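PDB 4PRK: 4-phosphoerythronate dehydrogenase from Lactobacillus jensenii, which probably acts as an NAD-dependent D-lactate dehydrogenase of the D-isomer-specific 2-hydroxyacid dehydrogenase family, interconverting D-lactate and pyruvate. Local coordinates for residues I149-V154 / V172-V177; E198-S203 / E223-A228; T206-S211 / R235-D240; L230-R235 / L258-H263. One frame throughout, in Å; residues are numbered along the deposited sequence.

All four contacts lie in the NAD-binding domain, around one parallel Rossmann sheet with neighbouring strands 171-175, 148-152, 201-204, 229-232 and 255-258 in that order. Contact 1 pairs the first two and closes before the others open. Contact 2, its centre about 12 Å from that of contact 1, touches strand 148-152 through strand 201-204, and its second segment leads into strand 229-232. Contact 4 continues from that strand to 255-258. Contact 3 joins loops that follow strands 201-204 and 229-232; it interleaves in sequence with contacts 2 and 4 and shares Arg235 with contact 4, centres about 9 Å apart. Together they cover five adjacent strands and adjoining loops, consistent with a cofactor-binding Rossmann domain.

Contact 1 of 4, residues I149-V154 / V172-V177; sequences IGLIGV and VLAYDV
In the first beta-alpha-beta unit of the Rossmann domain, Ile149-Ile152 pair in parallel with Val172-Tyr175, and helix 155-167 connects the two strands. The strand axes approach to 4.6 Å at an angle of 18°. Leu173 donates its N to Ile149 O and offers its O to Leu151 N at 2.8 Å; Tyr175 N in turn donates to Leu151 O, and Tyr175 O accepts from Gly153 N, so that the hydrogen bonding runs one residue beyond the first strand. Ile149, Leu151, Val172 and Ala174 share a face. There Val172 straddles two partners: its CG2 meets Ile149 CG1 at 3.8 Å, while its CG1, anti to the backbone N (chi1 -179°), reaches Leu151 CG at 4.1 Å. Ala174 CB touches both Leu151 CB and Val154 CG2, the latter at 3.6 Å. Helix 155-167 packs on this face, its Val161 and Ala162 touching Leu151. On the other face Ile152 CD1 lies only loosely by Tyr175 CB, 4.4 Å away. Beyond the strands Asp176 turns its carboxylate across Val154 at about a right angle, with OD2 3.6 Å from Val154 CB and in a weak hydrogen bond to Val154 N at 3.4 Å. Gly153 has a positive phi of 87°, where a side chain would jam against the preceding carbonyl. The glycine-rich turn, which fits GxGxxG with Gly155 and Gly158, and the acidic residue just after the second strand are characteristic of an NAD-binding Rossmann fold.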
loop_
_atom_site.group_PDB
_atom_site.type_symbol
_atom_site.label_atom_id
_atom_site.label_comp_id
_atom_site.label_asym_id
_atom_site.label_seq_id
_atom_site.Cartn_x
_atom_site.Cartn_y
_atom_site.Cartn_z
ATOM N N ILE A 149 -3.625 7.461 14.065
ATOM C CA ILE A 149 -4.473 6.392 14.493
ATOM C C ILE A 149 -3.799 5.856 15.712
ATOM O O ILE A 149 -2.559 5.736 15.752
ATOM C CB ILE A 149 -4.490 5.237 13.475
ATOM C CG1 ILE A 149 -4.677 5.754 12.039
ATOM C CG2 ILE A 149 -5.483 4.207 13.901
ATOM C CD1 ILE A 149 -6.044 6.382 11.713
ATOM N N GLY A 150 -4.600 5.529 16.717
ATOM C CA GLY A 150 -4.079 4.974 17.952
ATOM C C GLY A 150 -4.784 3.706 18.291
ATOM O O GLY A 150 -6.031 3.648 18.387
ATOM N N LEU A 151 -4.005 2.670 18.403
ATOM C CA LEU A 151 -4.537 1.337 18.668
ATOM C C LEU A 151 -4.231 0.916 20.115
ATOM O O LEU A 151 -3.083 0.983 20.524
ATOM C CB LEU A 151 -3.895 0.323 17.710
ATOM C CG LEU A 151 -3.996 0.567 16.203
ATOM C CD1 LEU A 151 -3.417 -0.684 15.527
ATOM C CD2 LEU A 151 -5.420 0.704 15.788
ATOM N N ILE A 152 -5.231 0.448 20.866
ATOM C CA ILE A 152 -4.986 -0.037 22.236
ATOM C C ILE A 152 -5.052 -1.532 22.192
ATOM O O ILE A 152 -6.127 -2.097 22.119
ATOM C CB ILE A 152 -6.031 0.461 23.238
ATOM C CG1 ILE A 152 -6.162 1.987 23.181
ATOM C CG2 ILE A 152 -5.609 0.044 24.653
ATOM C CD1 ILE A 152 -4.840 2.697 23.335
ATOM N N GLY A 153 -3.909 -2.188 22.186
ATOM C CA GLY A 153 -3.869 -3.578 21.731
ATOM C C GLY A 153 -3.683 -3.654 20.213
ATOM O O GLY A 153 -4.079 -2.758 19.478
ATOM N N VAL A 154 -3.046 -4.718 19.744
ATOM C CA VAL A 154 -2.913 -4.972 18.305
ATOM C C VAL A 154 -3.563 -6.311 17.933
ATOM O O VAL A 154 -4.769 -6.351 17.616
ATOM C CB VAL A 154 -1.434 -4.916 17.899
ATOM C CG1 VAL A 154 -1.292 -5.181 16.403
ATOM C CG2 VAL A 154 -0.865 -3.553 18.297
ATOM N N VAL A 172 0.209 5.572 12.298
ATOM C CA VAL A 172 -0.425 4.666 13.222
ATOM C C VAL A 172 0.494 4.376 14.419
ATOM O O VAL A 172 1.630 3.960 14.243
ATOM C CB VAL A 172 -0.767 3.321 12.552
ATOM C CG1 VAL A 172 -1.462 2.363 13.541
ATOM C CG2 VAL A 172 -1.618 3.555 11.350
ATOM N N LEU A 173 -0.046 4.562 15.618
ATOM C CA LEU A 173 0.614 4.268 16.869
ATOM C C LEU A 173 -0.157 3.171 17.542
ATOM O O LEU A 173 -1.377 3.103 17.403
ATOM C CB LEU A 173 0.571 5.484 17.815
ATOM C CG LEU A 173 1.247 6.784 17.392
ATOM C CD1 LEU A 173 0.933 7.917 18.319
ATOM C CD2 LEU A 173 2.763 6.577 17.314
ATOM N N ALA A 174 0.539 2.325 18.293
ATOM C CA ALA A 174 -0.135 1.280 19.038
ATOM C C ALA A 174 0.484 1.053 20.412
ATOM O O ALA A 174 1.703 1.059 20.537
ATOM C CB ALA A 174 -0.079 -0.019 18.236
ATOM N N TYR A 175 -0.362 0.839 21.421
ATOM C CA TYR A 175 0.057 0.406 22.743
ATOM C C TYR A 175 -0.114 -1.088 22.812
ATOM O O TYR A 175 -1.144 -1.605 22.428
ATOM C CB TYR A 175 -0.765 1.053 23.883
ATOM C CG TYR A 175 -0.394 0.406 25.237
ATOM C CD1 TYR A 175 0.887 0.551 25.750
ATOM C CD2 TYR A 175 -1.279 -0.398 25.929
ATOM C CE1 TYR A 175 1.255 -0.051 26.920
ATOM C CE2 TYR A 175 -0.920 -0.974 27.118
ATOM C CZ TYR A 175 0.352 -0.786 27.604
ATOM O OH TYR A 175 0.780 -1.382 28.777
ATOM N N ASP A 176 0.891 -1.808 23.287
ATOM C CA ASP A 176 0.722 -3.237 23.514
ATOM C C ASP A 176 1.695 -3.756 24.574
ATOM O O ASP A 176 2.681 -3.114 24.853
ATOM C CB ASP A 176 0.875 -4.021 22.193
ATOM C CG ASP A 176 0.148 -5.392 22.224
ATOM O OD1 ASP A 176 -0.069 -5.997 23.296
ATOM O OD2 ASP A 176 -0.199 -5.892 21.165
ATOM N N VAL A 177 1.425 -4.922 25.115
ATOM C CA VAL A 177 2.257 -5.485 26.155
ATOM C C VAL A 177 3.109 -6.623 25.618
ATOM O O VAL A 177 3.825 -7.231 26.388
ATOM C CB VAL A 177 1.449 -5.932 27.413
ATOM C CG1 VAL A 177 0.868 -4.728 28.132
ATOM C CG2 VAL A 177 0.335 -6.907 27.062
#

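Contact 2 of 4, residues E198-S203 / E223-A228; sequences EADIIS and EMKNDA
A salt bridge joins Lys225 and Asp200, Lys225 NZ donating a hydrogen bond to Asp200 OD1 at 2.6 Å. The ammonium meets OD1 on its syn side, 31° out of the carboxylate plane. The bend at chi3 of the lysine (67°) turns CE and NZ to the acid; CD, before the bend, already lies 3.5 Å from Ala199 O. Asp200 OD2 is used separately, accepting a hydrogen bond from Thr148 N, so the carboxylate is gripped at both oxygens and its rotation is probably restricted. With an alanine in place of Lys225, Asp200 OD1 would probably lose its charged mate, close to Asp227 of like charge, and a gap would be likely to open beside Ala199 O. The two segments lead into neighbouring strands of the Rossmann sheet: 198-203 runs from helix 192-198 into strand 201-204, whereas 223-228 comes off helix 218-223, makes a type I turn from Lys225 to Ala228 and enters strand 229-232, the parallel neighbour of 201-204. Among the backbone interactions, Ala228 CA points a C-H at Asp200 O over 3.4 Å. A water donates to the same Asp200 O and to Asp227 O, at 2.9 Å from the latter, bridging the turn to the residue just before strand 201-204. The apolar part is one branch against a thioether chain: Ile202 CD1 presses on Met224 CG at 3.5 Å, tighter than usual van der Waals contact, and lies 3.7 Å from Met224 SD. Ile216 and Ile253 also touch Met224, while Leu196 of helix 192-198 packs on Ile202.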
loop_
_atom_site.group_PDB
_atom_site.type_symbol
_atom_site.label_atom_id
_atom_site.label_comp_id
_atom_site.label_asym_id
_atom_site.label_seq_id
_atom_site.Cartn_x
_atom_site.Cartn_y
_atom_site.Cartn_z
ATOM N N GLU A 198 -2.333 11.532 21.513
ATOM C CA GLU A 198 -1.921 11.966 20.196
ATOM C C GLU A 198 -2.819 11.410 19.101
ATOM O O GLU A 198 -2.764 11.871 17.954
ATOM C CB GLU A 198 -0.508 11.497 19.916
ATOM C CG GLU A 198 0.480 11.762 21.038
ATOM C CD GLU A 198 1.181 13.071 20.914
ATOM O OE1 GLU A 198 1.020 13.752 19.890
ATOM O OE2 GLU A 198 1.883 13.442 21.866
ATOM N N ALA A 199 -3.631 10.413 19.418
ATOM C CA ALA A 199 -4.421 9.803 18.357
ATOM C C ALA A 199 -5.623 10.652 18.006
ATOM O O ALA A 199 -6.310 11.110 18.888
ATOM C CB ALA A 199 -4.849 8.401 18.705
ATOM N N ASP A 200 -5.897 10.840 16.720
ATOM C CA ASP A 200 -7.191 11.425 16.304
ATOM C C ASP A 200 -8.281 10.374 16.152
ATOM O O ASP A 200 -9.474 10.709 16.187
ATOM C CB ASP A 200 -7.069 12.164 14.991
ATOM C CG ASP A 200 -5.940 13.145 14.993
ATOM O OD1 ASP A 200 -5.933 14.037 15.851
ATOM O OD2 ASP A 200 -5.070 13.015 14.129
ATOM N N ILE A 201 -7.879 9.113 15.924
ATOM C CA ILE A 201 -8.814 7.984 15.846
ATOM C C ILE A 201 -8.275 6.841 16.667
ATOM O O ILE A 201 -7.165 6.372 16.437
ATOM C CB ILE A 201 -9.006 7.461 14.420
ATOM C CG1 ILE A 201 -9.793 8.464 13.564
ATOM C CG2 ILE A 201 -9.761 6.153 14.486
ATOM C CD1 ILE A 201 -9.637 8.286 12.070
ATOM N N ILE A 202 -9.047 6.422 17.651
ATOM C CA ILE A 202 -8.621 5.383 18.597
ATOM C C ILE A 202 -9.426 4.149 18.331
ATOM O O ILE A 202 -10.648 4.202 18.334
ATOM C CB ILE A 202 -8.898 5.801 20.063
ATOM C CG1 ILE A 202 -7.986 6.981 20.388
ATOM C CG2 ILE A 202 -8.618 4.640 20.979
ATOM C CD1 ILE A 202 -8.211 7.665 21.713
ATOM N N SER A 203 -8.759 3.033 18.144
ATOM C CA SER A 203 -9.455 1.802 17.943
ATOM C C SER A 203 -8.975 0.774 18.906
ATOM O O SER A 203 -7.763 0.641 19.087
ATOM C CB SER A 203 -9.311 1.303 16.493
ATOM O OG SER A 203 -9.987 0.061 16.367
ATOM N N GLU A 223 -8.379 12.468 28.702
ATOM C CA GLU A 223 -7.038 12.533 28.116
ATOM C C GLU A 223 -7.047 12.645 26.586
ATOM O O GLU A 223 -6.063 13.057 26.009
ATOM C CB GLU A 223 -6.214 11.311 28.536
ATOM C CG GLU A 223 -5.838 11.296 30.029
ATOM C CD GLU A 223 -5.283 9.952 30.522
ATOM O OE1 GLU A 223 -6.097 9.037 30.814
ATOM O OE2 GLU A 223 -4.033 9.814 30.660
ATOM N N MET A 224 -8.128 12.229 25.925
ATOM C CA MET A 224 -8.156 12.167 24.467
ATOM C C MET A 224 -8.325 13.559 23.876
ATOM O O MET A 224 -8.738 14.500 24.570
ATOM C CB MET A 224 -9.354 11.359 24.009
ATOM C CG MET A 224 -9.223 9.877 24.222
ATOM S SD MET A 224 -10.825 9.123 23.939
ATOM C CE MET A 224 -10.650 7.689 24.987
ATOM N N LYS A 225 -8.041 13.704 22.589
ATOM C CA LYS A 225 -8.271 14.997 21.943
ATOM C C LYS A 225 -9.793 15.223 21.833
ATOM O O LYS A 225 -10.582 14.252 21.739
ATOM C CB LYS A 225 -7.564 15.013 20.586
ATOM C CG LYS A 225 -6.088 14.801 20.778
ATOM C CD LYS A 225 -5.360 14.363 19.541
ATOM C CE LYS A 225 -5.348 15.427 18.509
ATOM N NZ LYS A 225 -4.266 15.013 17.562
ATOM N N ASN A 226 -10.226 16.468 21.849
ATOM C CA ASN A 226 -11.664 16.713 21.855
ATOM C C ASN A 226 -12.327 16.431 20.486
ATOM O O ASN A 226 -13.539 16.237 20.404
ATOM C CB ASN A 226 -12.014 18.106 22.342
ATOM C CG ASN A 226 -11.552 18.394 23.783
ATOM O OD1 ASN A 226 -11.546 17.553 24.715
ATOM N ND2 ASN A 226 -11.192 19.662 23.975
ATOM N N ASP A 227 -11.548 16.389 19.416
ATOM C CA ASP A 227 -12.102 15.958 18.107
ATOM C C ASP A 227 -11.749 14.480 17.826
ATOM O O ASP A 227 -11.757 14.070 16.698
ATOM C CB ASP A 227 -11.692 16.908 16.952
ATOM C CG ASP A 227 -10.239 17.329 17.026
ATOM O OD1 ASP A 227 -9.526 16.859 17.948
ATOM O OD2 ASP A 227 -9.783 18.129 16.173
ATOM N N ALA A 228 -11.493 13.691 18.874
ATOM C CA ALA A 228 -11.125 12.257 18.738
ATOM C C ALA A 228 -12.320 11.415 18.401
ATOM O O ALA A 228 -13.449 11.712 18.787
ATOM C CB ALA A 228 -10.500 11.692 20.009
HETATM O O HOH W 1 -10.471 13.065 14.327
#

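Contact 3 of 4, residues T206-S211 / R235-D240; sequences TPLLKS and RGELVD
Leu208 reaches between Arg235 and Glu237, joining two loops that follow strands 201-204 and 229-232 at the C-terminal end of the parallel Rossmann sheet. Its CG is anti to the backbone N (chi1 175°), carrying the branch point out to Arg235 and Glu237, where chi2 spreads the methyls. CD2 stands over one face of the Arg235 guanidinium, 3.9 Å above the plane and displaced toward its rim, and also lies 3.6 Å from Glu237 OE1. CD1 meets Glu237 CB at 3.9 Å. Deeper in, Leu238 lays CD1 3.6 Å from Thr206 O, while its CD2 comes 4.2 Å from Leu208 CD1. Second-shell bonds help to hold both loops. Thr206 OG1 is hydrogen-bonded to Ile152 O, joining this loop to the end of strand 148-152, and Thr212 OG1 bonds to Pro207 O and Leu209 N. Residues 236-238 form a short 3-10 turn, and backbone hydrogen bonds join Glu237 with Asn214 and Leu238 with Ile216. Double bends at chi2 and chi3 fold the Arg235 chain back along Leu208 CB, and a water in the guanidinium plane accepts from Arg235 NH2 at 3.1 Å and, weakly, from Leu208 N.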
loop_
_atom_site.group_PDB
_atom_site.type_symbol
_atom_site.label_atom_id
_atom_site.label_comp_id
_atom_site.label_asym_id
_atom_site.label_seq_id
_atom_site.Cartn_x
_atom_site.Cartn_y
_atom_site.Cartn_z
ATOM N N THR A 206 -8.108 -5.052 22.555
ATOM C CA THR A 206 -7.594 -5.565 23.813
ATOM C C THR A 206 -8.550 -6.667 24.258
ATOM O O THR A 206 -9.755 -6.512 24.132
ATOM C CB THR A 206 -7.505 -4.438 24.884
ATOM O OG1 THR A 206 -6.446 -3.553 24.559
ATOM C CG2 THR A 206 -7.236 -4.975 26.260
ATOM N N PRO A 207 -8.006 -7.800 24.760
ATOM C CA PRO A 207 -8.895 -8.849 25.295
ATOM C C PRO A 207 -9.589 -8.341 26.520
ATOM O O PRO A 207 -8.995 -7.610 27.288
ATOM C CB PRO A 207 -7.927 -9.982 25.683
ATOM C CG PRO A 207 -6.614 -9.345 25.792
ATOM C CD PRO A 207 -6.590 -8.197 24.822
ATOM N N LEU A 208 -10.851 -8.696 26.687
ATOM C CA LEU A 208 -11.570 -8.398 27.918
ATOM C C LEU A 208 -11.106 -9.343 28.979
ATOM O O LEU A 208 -11.223 -10.547 28.836
ATOM C CB LEU A 208 -13.076 -8.568 27.748
ATOM C CG LEU A 208 -13.832 -8.379 29.062
ATOM C CD1 LEU A 208 -13.539 -6.991 29.619
ATOM C CD2 LEU A 208 -15.333 -8.599 28.889
ATOM N N LEU A 209 -10.583 -8.781 30.043
ATOM C CA LEU A 209 -10.137 -9.518 31.205
ATOM C C LEU A 209 -10.543 -8.722 32.417
ATOM O O LEU A 209 -10.975 -7.573 32.300
ATOM C CB LEU A 209 -8.619 -9.611 31.182
ATOM C CG LEU A 209 -7.941 -10.202 29.946
ATOM C CD1 LEU A 209 -6.578 -9.560 29.815
ATOM C CD2 LEU A 209 -7.825 -11.724 30.035
ATOM N N LYS A 210 -10.369 -9.298 33.596
ATOM C CA LYS A 210 -10.653 -8.572 34.815
ATOM C C LYS A 210 -9.907 -7.240 34.797
ATOM O O LYS A 210 -10.501 -6.194 35.023
ATOM C CB LYS A 210 -10.253 -9.401 36.018
ATOM C CG LYS A 210 -10.407 -8.697 37.366
ATOM C CD LYS A 210 -9.995 -9.634 38.517
ATOM C CE LYS A 210 -9.920 -8.949 39.878
ATOM N NZ LYS A 210 -8.936 -9.655 40.745
ATOM N N SER A 211 -8.622 -7.263 34.477
ATOM C CA SER A 211 -7.843 -6.054 34.527
ATOM C C SER A 211 -8.174 -5.011 33.461
ATOM O O SER A 211 -7.663 -3.899 33.565
ATOM C CB SER A 211 -6.382 -6.385 34.386
ATOM O OG SER A 211 -6.142 -6.917 33.093
ATOM N N ARG A 235 -14.630 -5.430 22.528
ATOM C CA ARG A 235 -15.576 -5.940 23.524
ATOM C C ARG A 235 -16.180 -4.782 24.251
ATOM O O ARG A 235 -15.469 -3.849 24.660
ATOM C CB ARG A 235 -14.874 -6.854 24.520
ATOM C CG ARG A 235 -14.227 -8.124 23.973
ATOM C CD ARG A 235 -15.189 -9.136 23.390
ATOM N NE ARG A 235 -16.158 -9.614 24.375
ATOM C CZ ARG A 235 -15.932 -10.572 25.263
ATOM N NH1 ARG A 235 -16.886 -10.871 26.130
ATOM N NH2 ARG A 235 -14.765 -11.202 25.334
ATOM N N GLY A 236 -17.507 -4.776 24.371
ATOM C CA GLY A 236 -18.196 -3.637 24.968
ATOM C C GLY A 236 -17.686 -3.265 26.360
ATOM O O GLY A 236 -17.585 -2.087 26.705
ATOM N N GLU A 237 -17.356 -4.267 27.168
ATOM C CA GLU A 237 -17.069 -3.997 28.571
ATOM C C GLU A 237 -15.726 -3.295 28.783
ATOM O O GLU A 237 -15.360 -2.933 29.915
ATOM C CB GLU A 237 -17.086 -5.291 29.374
ATOM C CG GLU A 237 -18.460 -5.955 29.464
ATOM C CD GLU A 237 -18.861 -6.700 28.199
ATOM O OE1 GLU A 237 -18.037 -6.835 27.249
ATOM O OE2 GLU A 237 -20.032 -7.105 28.166
ATOM N N LEU A 238 -14.989 -3.093 27.699
ATOM C CA LEU A 238 -13.766 -2.327 27.769
ATOM C C LEU A 238 -14.045 -0.884 27.994
ATOM O O LEU A 238 -13.177 -0.183 28.445
ATOM C CB LEU A 238 -12.987 -2.427 26.470
ATOM C CG LEU A 238 -12.495 -3.798 26.079
ATOM C CD1 LEU A 238 -11.870 -3.648 24.698
ATOM C CD2 LEU A 238 -11.502 -4.308 27.106
ATOM N N VAL A 239 -15.235 -0.440 27.622
ATOM C CA VAL A 239 -15.594 0.967 27.629
ATOM C C VAL A 239 -16.714 1.209 28.626
ATOM O O VAL A 239 -17.714 0.516 28.594
ATOM C CB VAL A 239 -16.090 1.398 26.253
ATOM C CG1 VAL A 239 -16.633 2.818 26.312
ATOM C CG2 VAL A 239 -14.957 1.278 25.221
ATOM N N ASP A 240 -16.529 2.199 29.492
ATOM C CA ASP A 240 -17.568 2.651 30.417
ATOM C C ASP A 240 -18.558 3.489 29.625
ATOM O O ASP A 240 -18.306 4.676 29.381
ATOM C CB ASP A 240 -16.931 3.524 31.534
ATOM C CG ASP A 240 -17.960 4.065 32.561
ATOM O OD1 ASP A 240 -19.139 4.351 32.251
ATOM O OD2 ASP A 240 -17.548 4.233 33.701
HETATM O O HOH W 2 -11.917 -10.811 24.274
#

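Contact 4 of 4, residues L230-R235 / L258-H263; sequences LINAAR and LDTLAH
Asn232 carries CG anti to its backbone N (chi1 -172°), and Thr260 has OG1 anti to N (chi1 180°), placing its methyl between the backbone N and carbonyl carbon; the two side chains thereby meet amide to methyl. Thr260 CG2 sits 3.5 Å from Asn232 ND2 and equally close to Arg235 C, filling the curve of the turn that follows strand 229-232. Asn232 closes that turn itself. Its OD1 takes Ala234 N at 3.0 Å from above the carbonyl plane, an Asx turn, with a weak second bond from Arg235 N. Its ND2 gives one hydrogen to Arg235 O at 2.9 Å, nearly straight at 176°, and is also bound to a water that donates to Thr260 O. An alanine in place of Asn232 would probably leave Ala234 N and Arg235 O without their side-chain mate and set the turn free to shift against the Thr260 methyl. At the strand end, Asp259 N donates to Asn232 O at 2.9 Å, extending the parallel pairing of Asn232 with Leu258. Asp259 OD2 and Ala233 O share a water, while Asp259 OD1 is held by Thr293 OG1 and Ser296 N; Thr260 OG1 bonds to Glu264 OE2. In the Rossmann sheet, strand 229-232 runs between 201-204 and 255-258, with helix 103-118 against Ile231 and helix 279-285 against Leu258.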
loop_
_atom_site.group_PDB
_atom_site.type_symbol
_atom_site.label_atom_id
_atom_site.label_comp_id
_atom_site.label_asym_id
_atom_site.label_seq_id
_atom_site.Cartn_x
_atom_site.Cartn_y
_atom_site.Cartn_z
ATOM N N LEU A 230 -13.586 7.523 18.677
ATOM C CA LEU A 230 -13.319 6.319 19.401
ATOM C C LEU A 230 -14.015 5.179 18.675
ATOM O O LEU A 230 -15.179 5.277 18.387
ATOM C CB LEU A 230 -13.864 6.384 20.844
ATOM C CG LEU A 230 -13.697 5.019 21.593
ATOM C CD1 LEU A 230 -12.226 4.638 21.685
ATOM C CD2 LEU A 230 -14.289 4.994 23.013
ATOM N N ILE A 231 -13.301 4.095 18.398
ATOM C CA ILE A 231 -13.904 2.934 17.747
ATOM C C ILE A 231 -13.711 1.746 18.650
ATOM O O ILE A 231 -12.603 1.470 19.013
ATOM C CB ILE A 231 -13.211 2.633 16.403
ATOM C CG1 ILE A 231 -13.341 3.776 15.404
ATOM C CG2 ILE A 231 -13.763 1.340 15.808
ATOM C CD1 ILE A 231 -14.746 4.093 14.950
ATOM N N ASN A 232 -14.786 1.034 18.993
ATOM C CA ASN A 232 -14.727 -0.256 19.713
ATOM C C ASN A 232 -15.466 -1.373 18.968
ATOM O O ASN A 232 -16.711 -1.502 19.020
ATOM C CB ASN A 232 -15.369 -0.168 21.085
ATOM C CG ASN A 232 -15.140 -1.423 21.908
ATOM O OD1 ASN A 232 -14.262 -2.245 21.583
ATOM N ND2 ASN A 232 -15.905 -1.575 22.975
ATOM N N ALA A 233 -14.668 -2.205 18.330
ATOM C CA ALA A 233 -15.123 -3.423 17.708
ATOM C C ALA A 233 -14.469 -4.621 18.365
ATOM O O ALA A 233 -14.432 -5.709 17.765
ATOM C CB ALA A 233 -14.819 -3.425 16.231
ATOM N N ALA A 234 -14.025 -4.430 19.594
ATOM C CA ALA A 234 -13.460 -5.511 20.366
ATOM C C ALA A 234 -14.457 -6.071 21.385
ATOM O O ALA A 234 -15.091 -7.057 21.122
ATOM C CB ALA A 234 -12.185 -5.051 21.052
ATOM N N ARG A 235 -14.630 -5.430 22.528
ATOM C CA ARG A 235 -15.576 -5.940 23.524
ATOM C C ARG A 235 -16.180 -4.782 24.251
ATOM O O ARG A 235 -15.469 -3.849 24.660
ATOM C CB ARG A 235 -14.874 -6.854 24.520
ATOM C CG ARG A 235 -14.227 -8.124 23.973
ATOM C CD ARG A 235 -15.189 -9.136 23.390
ATOM N NE ARG A 235 -16.158 -9.614 24.375
ATOM C CZ ARG A 235 -15.932 -10.572 25.263
ATOM N NH1 ARG A 235 -16.886 -10.871 26.130
ATOM N NH2 ARG A 235 -14.765 -11.202 25.334
ATOM N N LEU A 258 -19.337 1.905 17.588
ATOM C CA LEU A 258 -19.354 0.778 18.505
ATOM C C LEU A 258 -19.975 -0.371 17.800
ATOM O O LEU A 258 -21.085 -0.237 17.316
ATOM C CB LEU A 258 -20.160 1.104 19.762
ATOM C CG LEU A 258 -19.865 2.495 20.379
ATOM C CD1 LEU A 258 -20.904 2.869 21.393
ATOM C CD2 LEU A 258 -18.513 2.556 21.034
ATOM N N ASP A 259 -19.289 -1.503 17.738
ATOM C CA ASP A 259 -19.932 -2.737 17.223
ATOM C C ASP A 259 -20.347 -3.621 18.390
ATOM O O ASP A 259 -20.882 -4.705 18.191
ATOM C CB ASP A 259 -18.952 -3.516 16.365
ATOM C CG ASP A 259 -19.615 -4.653 15.611
ATOM O OD1 ASP A 259 -20.643 -4.383 14.930
ATOM O OD2 ASP A 259 -19.101 -5.811 15.694
ATOM N N THR A 260 -20.058 -3.156 19.604
ATOM C CA THR A 260 -20.255 -3.921 20.813
ATOM C C THR A 260 -20.400 -2.926 21.949
ATOM O O THR A 260 -19.816 -1.859 21.858
ATOM C CB THR A 260 -19.064 -4.799 21.112
ATOM O OG1 THR A 260 -19.316 -5.527 22.310
ATOM C CG2 THR A 260 -17.758 -3.954 21.284
ATOM N N LEU A 261 -21.209 -3.270 22.965
ATOM C CA LEU A 261 -21.591 -2.383 24.083
ATOM C C LEU A 261 -21.754 -3.232 25.327
ATOM O O LEU A 261 -22.228 -4.332 25.236
ATOM C CB LEU A 261 -22.981 -1.730 23.844
ATOM C CG LEU A 261 -23.124 -0.477 22.985
ATOM C CD1 LEU A 261 -24.579 -0.143 22.742
ATOM C CD2 LEU A 261 -22.383 0.702 23.582
ATOM N N ALA A 262 -21.384 -2.708 26.469
ATOM C CA ALA A 262 -21.662 -3.362 27.753
ATOM C C ALA A 262 -23.153 -3.688 27.875
ATOM O O ALA A 262 -24.001 -2.868 27.507
ATOM C CB ALA A 262 -21.231 -2.462 28.907
ATOM N N HIS A 263 -23.456 -4.894 28.338
ATOM C CA HIS A 263 -24.846 -5.364 28.493
ATOM C C HIS A 263 -25.559 -5.660 27.200
ATOM O O HIS A 263 -26.800 -5.816 27.191
ATOM C CB HIS A 263 -25.680 -4.361 29.319
ATOM C CG HIS A 263 -25.086 -4.088 30.657
ATOM N ND1 HIS A 263 -24.698 -2.829 31.061
ATOM C CD2 HIS A 263 -24.751 -4.929 31.663
ATOM C CE1 HIS A 263 -24.183 -2.903 32.273
ATOM N NE2 HIS A 263 -24.193 -4.167 32.654
HETATM O O HOH W 3 -18.349 -0.063 23.615
HETATM O O HOH W 4 -16.676 -6.948 16.607
#